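Local coordinates for protein DltD (Streptococcus thermophilus LMG 18311, PDB 7DXM) that probably acts as an O-acyltransferase in the D-alanylation of lipoteichoic acid, working at the cell membrane as the terminal protein of the dlt pathway, at residues K23-N27 and D187-S191; R38-G44 and T97-V101; G44-L49 and F71-S77; S127-S131 and I176-A180. All coordinates share one frame; numbering follows the deposited sequence.

In the fold
Contacts 2 and 3 lie at the centre of the protein, contacts 1 and 4 on its helical flank. The centres of contacts 2 and 3 are about 12 Å apart. They share Gly44 and join three neighbouring strands of the parallel sheet, in the order 68-72, 39-43, 97-101; the probable catalytic serine loop follows the middle strand. Contacts 1 and 4, with centres about 16 Å apart, both use helix 170-194, and Arg25 and Ser128 touch between them. Along the chain, 23-27 comes first and 187-191 last, with the other three contacts falling between. Contact 1 thus brings long helix 170-194 back to helix 25-33, which leads into strand 39-43.

Contact 1: K23-N27 and D187-S191; sequences KSRKN and DSLFS
Lys26 N meets OD1 of Asp187 from above the carboxylate plane, 40° out of it and 2.9 Å away, while Arg25 N reaches OD2 of Asp187 on the syn side, nearer the plane (25° out), at 3.0 Å. Asp187, from helix 170-194, thus accepts from the first two amides of helix 25-33, adding to the true N-cap, Ser24, whose OG accepts from Asn27 N at 3.3 Å. Aspartate suits the place because the first amides of a helix lack acceptors from a preceding turn, and a negative charge there would be expected to interact well with the helix dipole.

With CG of Asp187 anti to the backbone N (chi1 -157°), the acid group extends across to these amides. The guanidinium of Arg25 leads elsewhere, into a salt bridge with Asp124, while its CB lies 3.5 Å from OD2 of Asp187. Lys26 bends at chi2, and its aliphatic CD passes 3.7 Å from Ser188 OG, so the methylenes cover the helix surface while the ammonium leads away.

One turn on from Asp187, buried Ser191 suits this close approach because its side chain is small and can both donate and accept. Ser24 OG donates to Ser191 OG at 2.9 Å. The proton of Ser191 OG can in turn go either to Asp187 OD1, 2.8 Å away, or to Asp187 O of its own helix.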
loop_
_atom_site.group_PDB
_atom_site.type_symbol
_atom_site.label_atom_id
_atom_site.label_comp_id
_atom_site.label_asym_id
_atom_site.label_seq_id
_atom_site.Cartn_x
_atom_site.Cartn_y
_atom_site.Cartn_z
ATOM N N LYS A 23 2.287 -6.069 -10.988
ATOM C CA LYS A 23 2.305 -5.342 -12.247
ATOM C C LYS A 23 1.570 -6.074 -13.356
ATOM O O LYS A 23 1.713 -5.716 -14.532
ATOM C CB LYS A 23 3.747 -5.050 -12.666
ATOM C CG LYS A 23 4.724 -6.200 -12.524
ATOM C CD LYS A 23 6.170 -5.682 -12.573
ATOM C CE LYS A 23 7.178 -6.822 -12.579
ATOM N NZ LYS A 23 8.508 -6.261 -12.844
ATOM N N SER A 24 0.799 -7.102 -13.011
ATOM C CA SER A 24 -0.028 -7.816 -13.978
ATOM C C SER A 24 -1.336 -7.051 -14.119
ATOM O O SER A 24 -2.181 -7.086 -13.211
ATOM C CB SER A 24 -0.271 -9.253 -13.530
ATOM O OG SER A 24 -1.213 -9.888 -14.372
ATOM N N ARG A 25 -1.495 -6.336 -15.236
ATOM C CA ARG A 25 -2.770 -5.674 -15.501
ATOM C C ARG A 25 -3.910 -6.694 -15.614
ATOM O O ARG A 25 -5.007 -6.484 -15.080
ATOM C CB ARG A 25 -2.668 -4.831 -16.778
ATOM C CG ARG A 25 -3.990 -4.204 -17.219
ATOM C CD ARG A 25 -3.972 -3.828 -18.689
ATOM N NE ARG A 25 -2.981 -2.793 -18.924
ATOM C CZ ARG A 25 -3.277 -1.511 -19.036
ATOM N NH1 ARG A 25 -4.543 -1.127 -18.958
ATOM N NH2 ARG A 25 -2.311 -0.626 -19.229
ATOM N N LYS A 26 -3.669 -7.821 -16.289
ATOM C CA LYS A 26 -4.759 -8.754 -16.525
ATOM C C LYS A 26 -5.333 -9.239 -15.205
ATOM O O LYS A 26 -6.545 -9.150 -14.986
ATOM C CB LYS A 26 -4.303 -9.929 -17.403
ATOM C CG LYS A 26 -5.498 -10.729 -18.050
ATOM C CD LYS A 26 -6.132 -9.999 -19.326
ATOM C CE LYS A 26 -7.266 -10.794 -20.042
ATOM N NZ LYS A 26 -8.226 -11.505 -19.071
ATOM N N ASN A 27 -4.475 -9.689 -14.281
ATOM C CA ASN A 27 -4.967 -10.257 -13.025
ATOM C C ASN A 27 -5.825 -9.258 -12.256
ATOM O O ASN A 27 -6.976 -9.548 -11.885
ATOM C CB ASN A 27 -3.800 -10.722 -12.159
ATOM C CG ASN A 27 -3.229 -12.032 -12.629
ATOM O OD1 ASN A 27 -3.651 -12.550 -13.658
ATOM N ND2 ASN A 27 -2.260 -12.576 -11.889
ATOM N N ASP A 187 1.217 -7.994 -21.706
ATOM C CA ASP A 187 0.574 -8.364 -20.447
ATOM C C ASP A 187 -0.407 -9.501 -20.670
ATOM O O ASP A 187 -0.322 -10.559 -20.031
ATOM C CB ASP A 187 -0.155 -7.148 -19.845
ATOM C CG ASP A 187 -0.366 -7.252 -18.330
ATOM O OD1 ASP A 187 -1.190 -8.086 -17.861
ATOM O OD2 ASP A 187 0.310 -6.477 -17.608
ATOM N N SER A 188 -1.347 -9.297 -21.593
ATOM C CA SER A 188 -2.365 -10.311 -21.826
ATOM C C SER A 188 -1.742 -11.635 -22.226
ATOM O O SER A 188 -2.297 -12.701 -21.923
ATOM C CB SER A 188 -3.342 -9.841 -22.891
ATOM O OG SER A 188 -4.597 -10.470 -22.708
ATOM N N LEU A 189 -0.576 -11.585 -22.883
ATOM C CA LEU A 189 0.093 -12.796 -23.339
ATOM C C LEU A 189 0.827 -13.517 -22.214
ATOM O O LEU A 189 0.813 -14.752 -22.150
ATOM C CB LEU A 189 1.064 -12.449 -24.464
ATOM C CG LEU A 189 1.874 -13.620 -25.045
ATOM C CD1 LEU A 189 0.984 -14.719 -25.592
ATOM C CD2 LEU A 189 2.822 -13.138 -26.121
ATOM N N PHE A 190 1.488 -12.784 -21.332
ATOM C CA PHE A 190 2.392 -13.432 -20.392
ATOM C C PHE A 190 1.826 -13.590 -18.988
ATOM O O PHE A 190 2.336 -14.416 -18.222
ATOM C CB PHE A 190 3.706 -12.659 -20.303
ATOM C CG PHE A 190 4.594 -12.867 -21.485
ATOM C CD1 PHE A 190 5.497 -13.922 -21.507
ATOM C CD2 PHE A 190 4.526 -12.018 -22.585
ATOM C CE1 PHE A 190 6.315 -14.126 -22.612
ATOM C CE2 PHE A 190 5.337 -12.218 -23.681
ATOM C CZ PHE A 190 6.229 -13.271 -23.697
ATOM N N SER A 191 0.804 -12.832 -18.615
ATOM C CA SER A 191 0.304 -12.945 -17.251
ATOM C C SER A 191 -0.110 -14.365 -16.897
ATOM O O SER A 191 0.217 -14.804 -15.785
ATOM C CB SER A 191 -0.826 -11.928 -17.034
ATOM O OG SER A 191 -0.288 -10.608 -16.999
#

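Contact 2: R38-G44 and T97-V101; sequences RFVPYFG and TAVYV
Tyr42 and Val99 meet on one face of the parallel sheet, Phe43 and Tyr100 on the other, and the two pairs are oriented quite differently. Val99 sets its CG2 methyl over the face of the Tyr42 ring, 3.7 Å from the centroid and 21° off the normal, a CH-pi contact; Val40 CG1 lies at the edge of the same ring. A branched residue suits position 99 because CG1 takes the place anti to the backbone N (chi1 177°) and leaves CG2 to turn onto the ring. Helix 351-365 covers this face through Val360 and Val364.

The Phe43 and Tyr100 rings are oblique, planes at 42° and centroids 6.0 Å apart, and the two side chains cross at about a right angle. CG is anti to the carbonyl carbon in Phe43 but anti to the backbone N in Tyr100, so the rings diverge and it is CB of Phe43 that touches CD2 of Tyr100, at 3.4 Å. The edge of the Phe43 ring turns instead to the small Ala98, with CE2 4.1 Å from its CB. Helix 79-86 packs here, and Tyr100 OH bonds to Ser79.

Between the faces run Val99 N to Pro41 O (3.0 Å), Phe43 N to Val99 O (2.9 Å) and Val101 N to Phe43 O (2.9 Å). The backbone polarity is thus paired within the sheet, and both faces can bury mainly apolar surface, as in the three-layer alpha/beta/alpha fold of SGNH hydrolases.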
loop_
_atom_site.group_PDB
_atom_site.type_symbol
_atom_site.label_atom_id
_atom_site.label_comp_id
_atom_site.label_asym_id
_atom_site.label_seq_id
_atom_site.Cartn_x
_atom_site.Cartn_y
_atom_site.Cartn_z
ATOM N N ARG A 38 -17.504 -9.239 -5.761
ATOM C CA ARG A 38 -16.930 -7.909 -5.563
ATOM C C ARG A 38 -15.563 -8.014 -4.903
ATOM O O ARG A 38 -15.458 -8.491 -3.774
ATOM C CB ARG A 38 -17.852 -7.030 -4.716
ATOM C CG ARG A 38 -17.227 -5.740 -4.217
ATOM C CD ARG A 38 -18.327 -4.733 -3.782
ATOM N NE ARG A 38 -17.822 -3.567 -3.046
ATOM C CZ ARG A 38 -17.821 -3.461 -1.718
ATOM N NH1 ARG A 38 -18.291 -4.447 -0.955
ATOM N NH2 ARG A 38 -17.330 -2.372 -1.147
ATOM N N PHE A 39 -14.518 -7.575 -5.597
ATOM C CA PHE A 39 -13.193 -7.468 -4.988
ATOM C C PHE A 39 -12.868 -5.999 -4.791
ATOM O O PHE A 39 -13.141 -5.169 -5.666
ATOM C CB PHE A 39 -12.097 -8.137 -5.834
ATOM C CG PHE A 39 -12.084 -9.626 -5.710
ATOM C CD1 PHE A 39 -11.356 -10.247 -4.715
ATOM C CD2 PHE A 39 -12.828 -10.406 -6.571
ATOM C CE1 PHE A 39 -11.357 -11.616 -4.586
ATOM C CE2 PHE A 39 -12.839 -11.760 -6.443
ATOM C CZ PHE A 39 -12.101 -12.370 -5.446
ATOM N N VAL A 40 -12.282 -5.685 -3.632
ATOM C CA VAL A 40 -11.958 -4.321 -3.268
ATOM C C VAL A 40 -10.425 -4.236 -3.113
ATOM O O VAL A 40 -9.835 -5.130 -2.526
ATOM C CB VAL A 40 -12.652 -3.890 -1.972
ATOM C CG1 VAL A 40 -11.936 -2.693 -1.301
ATOM C CG2 VAL A 40 -14.160 -3.607 -2.275
ATOM N N PRO A 41 -9.782 -3.226 -3.697
ATOM C CA PRO A 41 -8.310 -3.218 -3.676
ATOM C C PRO A 41 -7.772 -2.683 -2.356
ATOM O O PRO A 41 -8.274 -1.696 -1.805
ATOM C CB PRO A 41 -7.936 -2.312 -4.859
ATOM C CG PRO A 41 -9.141 -1.498 -5.118
ATOM C CD PRO A 41 -10.326 -2.324 -4.717
ATOM N N TYR A 42 -6.755 -3.379 -1.850
ATOM C CA TYR A 42 -6.087 -3.107 -0.579
ATOM C C TYR A 42 -4.631 -2.824 -0.922
ATOM O O TYR A 42 -3.849 -3.760 -1.126
ATOM C CB TYR A 42 -6.215 -4.303 0.368
ATOM C CG TYR A 42 -7.548 -4.391 1.125
ATOM C CD1 TYR A 42 -8.746 -3.993 0.540
ATOM C CD2 TYR A 42 -7.600 -4.879 2.439
ATOM C CE1 TYR A 42 -9.940 -4.088 1.238
ATOM C CE2 TYR A 42 -8.778 -4.976 3.121
ATOM C CZ TYR A 42 -9.947 -4.577 2.531
ATOM O OH TYR A 42 -11.137 -4.672 3.250
ATOM N N PHE A 43 -4.284 -1.543 -1.021
ATOM C CA PHE A 43 -2.938 -1.109 -1.361
ATOM C C PHE A 43 -2.061 -1.026 -0.115
ATOM O O PHE A 43 -2.379 -0.289 0.827
ATOM C CB PHE A 43 -2.972 0.264 -2.022
ATOM C CG PHE A 43 -3.751 0.318 -3.280
ATOM C CD1 PHE A 43 -3.219 -0.174 -4.449
ATOM C CD2 PHE A 43 -4.998 0.899 -3.309
ATOM C CE1 PHE A 43 -3.942 -0.093 -5.650
ATOM C CE2 PHE A 43 -5.727 0.976 -4.473
ATOM C CZ PHE A 43 -5.193 0.487 -5.660
ATOM N N GLY A 44 -0.947 -1.753 -0.126
ATOM C CA GLY A 44 0.050 -1.592 0.917
ATOM C C GLY A 44 1.259 -2.417 0.512
ATOM O O GLY A 44 1.396 -2.809 -0.650
ATOM N N THR A 97 -14.130 2.028 -4.171
ATOM C CA THR A 97 -13.746 2.124 -2.767
ATOM C C THR A 97 -12.460 1.327 -2.557
ATOM O O THR A 97 -12.274 0.264 -3.147
ATOM C CB THR A 97 -14.916 1.675 -1.774
ATOM O OG1 THR A 97 -15.646 0.562 -2.305
ATOM C CG2 THR A 97 -15.942 2.813 -1.502
ATOM N N ALA A 98 -11.552 1.864 -1.748
ATOM C CA ALA A 98 -10.199 1.333 -1.684
ATOM C C ALA A 98 -9.638 1.510 -0.283
ATOM O O ALA A 98 -9.984 2.470 0.420
ATOM C CB ALA A 98 -9.287 2.034 -2.696
ATOM N N VAL A 99 -8.763 0.580 0.119
ATOM C CA VAL A 99 -8.007 0.711 1.366
ATOM C C VAL A 99 -6.572 1.042 0.998
ATOM O O VAL A 99 -6.021 0.449 0.072
ATOM C CB VAL A 99 -8.052 -0.568 2.221
ATOM C CG1 VAL A 99 -7.209 -0.414 3.466
ATOM C CG2 VAL A 99 -9.456 -0.894 2.562
ATOM N N TYR A 100 -5.964 1.978 1.710
ATOM C CA TYR A 100 -4.586 2.344 1.400
ATOM C C TYR A 100 -3.796 2.522 2.687
ATOM O O TYR A 100 -3.967 3.527 3.382
ATOM C CB TYR A 100 -4.528 3.611 0.564
ATOM C CG TYR A 100 -3.154 3.877 -0.004
ATOM C CD1 TYR A 100 -2.150 4.446 0.772
ATOM C CD2 TYR A 100 -2.861 3.561 -1.331
ATOM C CE1 TYR A 100 -0.899 4.700 0.239
ATOM C CE2 TYR A 100 -1.615 3.810 -1.875
ATOM C CZ TYR A 100 -0.631 4.388 -1.088
ATOM O OH TYR A 100 0.627 4.637 -1.612
ATOM N N VAL A 101 -2.921 1.561 2.988
ATOM C CA VAL A 101 -2.050 1.649 4.154
ATOM C C VAL A 101 -0.894 2.573 3.808
ATOM O O VAL A 101 -0.181 2.348 2.825
ATOM C CB VAL A 101 -1.528 0.271 4.569
ATOM C CG1 VAL A 101 -0.942 0.358 5.949
ATOM C CG2 VAL A 101 -2.617 -0.767 4.478
#

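Contact 3: G44-L49 and F71-S77; sequences GSSEWL and FIGQRGS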
loop_
_atom_site.group_PDB
_atom_site.type_symbol
_atom_site.label_atom_id
_atom_site.label_comp_id
_atom_site.label_asym_id
_atom_site.label_seq_id
_atom_site.Cartn_x
_atom_site.Cartn_y
_atom_site.Cartn_z
ATOM N N GLY A 44 -0.947 -1.753 -0.126
ATOM C CA GLY A 44 0.050 -1.592 0.917
ATOM C C GLY A 44 1.259 -2.417 0.512
ATOM O O GLY A 44 1.396 -2.809 -0.650
ATOM N N SER A 45 2.150 -2.679 1.469
ATOM C CA SER A 45 3.443 -3.292 1.194
ATOM C C SER A 45 3.334 -4.464 2.161
ATOM O O SER A 45 2.225 -4.894 2.499
ATOM C CB SER A 45 4.589 -2.434 1.742
ATOM O OG SER A 45 4.568 -2.394 3.167
ATOM N N SER A 46 4.480 -4.970 2.635
ATOM C CA SER A 46 4.682 -6.313 3.172
ATOM C C SER A 46 3.655 -6.706 4.220
ATOM O O SER A 46 3.556 -7.901 4.532
ATOM C CB SER A 46 6.094 -6.462 3.769
ATOM O OG SER A 46 6.585 -5.270 4.375
ATOM N N GLU A 47 2.935 -5.738 4.777
ATOM C CA GLU A 47 1.949 -5.997 5.830
ATOM C C GLU A 47 0.902 -7.067 5.513
ATOM O O GLU A 47 0.385 -7.727 6.414
ATOM C CB GLU A 47 1.249 -4.695 6.231
ATOM C CG GLU A 47 2.098 -3.449 6.038
ATOM C CD GLU A 47 1.585 -2.560 4.924
ATOM O OE1 GLU A 47 2.364 -1.723 4.421
ATOM O OE2 GLU A 47 0.401 -2.698 4.548
ATOM N N TRP A 48 0.592 -7.230 4.234
ATOM C CA TRP A 48 -0.402 -8.194 3.790
ATOM C C TRP A 48 0.090 -9.630 3.861
ATOM O O TRP A 48 -0.727 -10.551 3.762
ATOM C CB TRP A 48 -0.821 -7.885 2.359
ATOM C CG TRP A 48 -1.330 -6.511 2.114
ATOM C CD1 TRP A 48 -1.021 -5.706 1.058
ATOM C CD2 TRP A 48 -2.267 -5.780 2.910
ATOM N NE1 TRP A 48 -1.709 -4.514 1.143
ATOM C CE2 TRP A 48 -2.482 -4.538 2.270
ATOM C CE3 TRP A 48 -2.958 -6.056 4.096
ATOM C CZ2 TRP A 48 -3.350 -3.590 2.775
ATOM C CZ3 TRP A 48 -3.815 -5.108 4.599
ATOM C CH2 TRP A 48 -4.008 -3.889 3.941
ATOM N N LEU A 49 1.394 -9.854 4.008
ATOM C CA LEU A 49 1.881 -11.222 4.066
ATOM C C LEU A 49 1.772 -11.839 5.446
ATOM O O LEU A 49 2.124 -13.016 5.599
ATOM C CB LEU A 49 3.338 -11.289 3.634
ATOM C CG LEU A 49 3.517 -10.843 2.206
ATOM C CD1 LEU A 49 4.991 -10.683 1.926
ATOM C CD2 LEU A 49 2.889 -11.888 1.331
ATOM N N PHE A 71 -5.258 -7.941 -2.711
ATOM C CA PHE A 71 -4.113 -7.244 -2.140
ATOM C C PHE A 71 -3.107 -6.823 -3.204
ATOM O O PHE A 71 -2.820 -7.557 -4.150
ATOM C CB PHE A 71 -3.455 -8.106 -1.071
ATOM C CG PHE A 71 -4.345 -8.345 0.128
ATOM C CD1 PHE A 71 -4.477 -7.382 1.122
ATOM C CD2 PHE A 71 -5.082 -9.523 0.253
ATOM C CE1 PHE A 71 -5.294 -7.601 2.235
ATOM C CE2 PHE A 71 -5.903 -9.743 1.360
ATOM C CZ PHE A 71 -6.003 -8.777 2.352
ATOM N N ILE A 72 -2.591 -5.610 -3.050
ATOM C CA ILE A 72 -1.741 -4.975 -4.042
ATOM C C ILE A 72 -0.595 -4.300 -3.291
ATOM O O ILE A 72 -0.795 -3.270 -2.631
ATOM C CB ILE A 72 -2.522 -3.960 -4.882
ATOM C CG1 ILE A 72 -3.700 -4.661 -5.577
ATOM C CG2 ILE A 72 -1.605 -3.277 -5.850
ATOM C CD1 ILE A 72 -4.571 -3.745 -6.356
ATOM N N GLY A 73 0.596 -4.891 -3.368
ATOM C CA GLY A 73 1.730 -4.419 -2.604
ATOM C C GLY A 73 2.671 -5.522 -2.174
ATOM O O GLY A 73 2.342 -6.705 -2.208
ATOM N N GLN A 74 3.843 -5.107 -1.736
ATOM C CA GLN A 74 4.983 -5.950 -1.411
ATOM C C GLN A 74 6.069 -5.004 -0.919
ATOM O O GLN A 74 6.003 -3.786 -1.139
ATOM C CB GLN A 74 5.491 -6.758 -2.606
ATOM C CG GLN A 74 6.585 -7.726 -2.262
ATOM C CD GLN A 74 5.991 -8.980 -1.715
ATOM O OE1 GLN A 74 6.460 -9.538 -0.713
ATOM N NE2 GLN A 74 4.927 -9.452 -2.378
ATOM N N ARG A 75 7.081 -5.580 -0.270
ATOM C CA ARG A 75 8.092 -4.769 0.376
ATOM C C ARG A 75 8.721 -3.811 -0.625
ATOM O O ARG A 75 9.143 -4.209 -1.709
ATOM C CB ARG A 75 9.143 -5.689 1.014
ATOM C CG ARG A 75 10.400 -4.977 1.382
ATOM C CD ARG A 75 10.878 -5.251 2.780
ATOM N NE ARG A 75 12.078 -4.448 2.989
ATOM C CZ ARG A 75 13.069 -4.758 3.821
ATOM N NH1 ARG A 75 13.003 -5.867 4.551
ATOM N NH2 ARG A 75 14.137 -3.965 3.910
ATOM N N GLY A 76 8.691 -2.535 -0.311
ATOM C CA GLY A 76 9.213 -1.564 -1.233
ATOM C C GLY A 76 8.220 -0.945 -2.190
ATOM O O GLY A 76 8.618 -0.069 -2.969
ATOM N N SER A 77 6.946 -1.347 -2.164
ATOM C CA SER A 77 5.945 -0.739 -3.054
ATOM C C SER A 77 5.310 0.495 -2.400
ATOM O O SER A 77 4.169 0.469 -1.924
ATOM C CB SER A 77 4.889 -1.768 -3.433
ATOM O OG SER A 77 4.168 -2.182 -2.296
#
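Trp48, in the loop after strand 39-43, which in the SGNH hydrolase fold carries the nucleophilic serine, lies against Phe71. From its CB, 3.9 Å from Phe71 CD1, the side chain sets out with CG anti to the carbonyl carbon (chi1 -56°), which brings one indole face against the CD1 corner of Phe71. CD2 of Trp48 comes 3.3 Å from Phe71 CD1, and CE3 sits 3.4 Å from Phe71 CE1. The planes meet obliquely, at 48°. Ile72 O lies near the indole plane at the NE1 edge, and CZ2 reaches Val101. Over the centre of the opposite face stands Glu47 OE2.

The other oxygen, Glu47 OE1, accepts from Ser45 N at 3.1 Å and from Ser45 OG at 2.6 Å on one face of the carboxylate, fixing the turn just before Ser46. Ser46 OG bonds to His347, consistent with a Ser-His-Asp triad completed by Asp344; the nearby sulfate probably comes from the crystallisation liquor, though such ions often mark pockets.

Gly44 N donates to Ile72 O at 2.9 Å, extending the strand pairing. Gly73 follows with phi 147°, where a CB would strike the preceding carbonyl oxygen. The type II turn 74-77 has Gly76 at its third position, usual for glycine. Ser77 N closes it on Gln74 O, and Ser77 OG adds a bond to that oxygen, in the carbonyl plane on a lone pair, 2.7 Å away.

Contact 4: S127-S131 and I176-A180; sequences SSFLS and IQFMA
Helix segments 127-131 and 176-180 run roughly antiparallel, their axes at 144° and 8.7 Å apart at closest approach. The backbones converge at one end, where the CA atoms of Ser127 and Ala180 are 4.9 Å apart, and are wider at the other, where those of Ser131 and Gln177 are separated by 6.2 Å. The two segments meet by van der Waals contact, with no hydrogen bond between them.

Small residues permit the narrow end. Ser127 OG rests 3.3 Å from Ala180 CA, and the methyl of Ala180 touches both hydroxyls, with CB 3.8 Å from Ser127 OG and 3.9 Å from Ser131 OG. Serine suits this buried place because its hydroxyl can bond back to its own helix: Ser127 OG pairs with Asp124 O, one turn earlier.

Toward the wider end Ile176 supplies the bulk. Its CG2, anti to the backbone N, points into the other helix and touches Leu130 CB at 3.5 Å, alongside the backbone at Ser131 N (3.8 Å). The beta-branch matters, since CG2 makes the closest contact and CG1 is also near Leu130 CB. Leucine at 130 meets this methyl with its CB and has its branches left for other neighbours.

Those neighbours lie on one flank: helix 156-163 packs against Leu130 through Val162 and against Ile176 through Gln158. Met155, just before that helix, touches both residues, so helices 123-131, 156-163 and 170-194 come together here, well away from the central sheet.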
loop_
_atom_site.group_PDB
_atom_site.type_symbol
_atom_site.label_atom_id
_atom_site.label_comp_id
_atom_site.label_asym_id
_atom_site.label_seq_id
_atom_site.Cartn_x
_atom_site.Cartn_y
_atom_site.Cartn_z
ATOM N N SER A 127 3.894 3.562 -20.379
ATOM C CA SER A 127 3.074 3.910 -21.539
ATOM C C SER A 127 1.666 4.329 -21.127
ATOM O O SER A 127 1.106 5.278 -21.682
ATOM C CB SER A 127 3.001 2.733 -22.500
ATOM O OG SER A 127 2.120 1.734 -21.968
ATOM N N SER A 128 1.060 3.629 -20.174
ATOM C CA SER A 128 -0.207 4.120 -19.654
ATOM C C SER A 128 -0.048 5.551 -19.175
ATOM O O SER A 128 -0.840 6.427 -19.531
ATOM C CB SER A 128 -0.714 3.221 -18.523
ATOM O OG SER A 128 -1.036 1.930 -19.017
ATOM N N PHE A 129 0.959 5.779 -18.339
ATOM C CA PHE A 129 1.213 7.099 -17.766
ATOM C C PHE A 129 1.332 8.218 -18.797
ATOM O O PHE A 129 0.720 9.275 -18.650
ATOM C CB PHE A 129 2.469 7.064 -16.891
ATOM C CG PHE A 129 2.932 8.420 -16.439
ATOM C CD1 PHE A 129 2.123 9.213 -15.641
ATOM C CD2 PHE A 129 4.174 8.903 -16.813
ATOM C CE1 PHE A 129 2.545 10.460 -15.224
ATOM C CE2 PHE A 129 4.603 10.150 -16.400
ATOM C CZ PHE A 129 3.787 10.931 -15.604
ATOM N N LEU A 130 2.127 7.982 -19.833
ATOM C CA LEU A 130 2.344 8.981 -20.874
ATOM C C LEU A 130 1.101 9.131 -21.736
ATOM O O LEU A 130 0.803 10.230 -22.212
ATOM C CB LEU A 130 3.573 8.604 -21.711
ATOM C CG LEU A 130 4.932 8.663 -20.985
ATOM C CD1 LEU A 130 6.018 7.872 -21.706
ATOM C CD2 LEU A 130 5.373 10.098 -20.761
ATOM N N SER A 131 0.339 8.054 -21.897
ATOM C CA SER A 131 -0.866 8.122 -22.704
ATOM C C SER A 131 -1.867 9.131 -22.140
ATOM O O SER A 131 -2.524 9.853 -22.900
ATOM C CB SER A 131 -1.463 6.722 -22.814
ATOM O OG SER A 131 -0.996 6.105 -24.008
ATOM N N ILE A 176 3.697 6.747 -28.335
ATOM C CA ILE A 176 3.364 6.295 -26.991
ATOM C C ILE A 176 2.094 5.447 -27.002
ATOM O O ILE A 176 1.999 4.456 -26.264
ATOM C CB ILE A 176 3.226 7.479 -26.025
ATOM C CG1 ILE A 176 4.590 8.100 -25.738
ATOM C CG2 ILE A 176 2.633 7.035 -24.731
ATOM C CD1 ILE A 176 4.582 9.592 -25.751
ATOM N N GLN A 177 1.107 5.781 -27.861
ATOM C CA GLN A 177 -0.084 4.924 -27.909
ATOM C C GLN A 177 0.242 3.580 -28.573
ATOM O O GLN A 177 -0.336 2.546 -28.219
ATOM C CB GLN A 177 -1.257 5.619 -28.614
ATOM C CG GLN A 177 -0.997 6.462 -29.879
ATOM C CD GLN A 177 -2.323 6.960 -30.575
ATOM O OE1 GLN A 177 -3.280 6.168 -30.759
ATOM N NE2 GLN A 177 -2.388 8.288 -30.909
ATOM N N PHE A 178 1.225 3.562 -29.481
ATOM C CA PHE A 178 1.625 2.301 -30.095
ATOM C C PHE A 178 2.306 1.394 -29.076
ATOM O O PHE A 178 2.033 0.178 -29.002
ATOM C CB PHE A 178 2.551 2.586 -31.254
ATOM C CG PHE A 178 2.795 1.405 -32.122
ATOM C CD1 PHE A 178 1.848 1.020 -33.050
ATOM C CD2 PHE A 178 3.992 0.706 -32.045
ATOM C CE1 PHE A 178 2.063 -0.061 -33.886
ATOM C CE2 PHE A 178 4.226 -0.376 -32.883
ATOM C CZ PHE A 178 3.251 -0.763 -33.810
ATOM N N MET A 179 3.212 1.974 -28.283
ATOM C CA MET A 179 3.860 1.189 -27.242
ATOM C C MET A 179 2.870 0.800 -26.148
ATOM O O MET A 179 2.946 -0.301 -25.599
ATOM C CB MET A 179 5.051 1.956 -26.681
ATOM C CG MET A 179 6.227 2.038 -27.660
ATOM S SD MET A 179 6.356 0.700 -28.880
ATOM C CE MET A 179 6.687 -0.739 -27.860
ATOM N N ALA A 180 1.920 1.675 -25.835
ATOM C CA ALA A 180 0.835 1.278 -24.956
ATOM C C ALA A 180 0.210 -0.012 -25.441
ATOM O O ALA A 180 0.169 -1.012 -24.712
ATOM C CB ALA A 180 -0.225 2.369 -24.885
#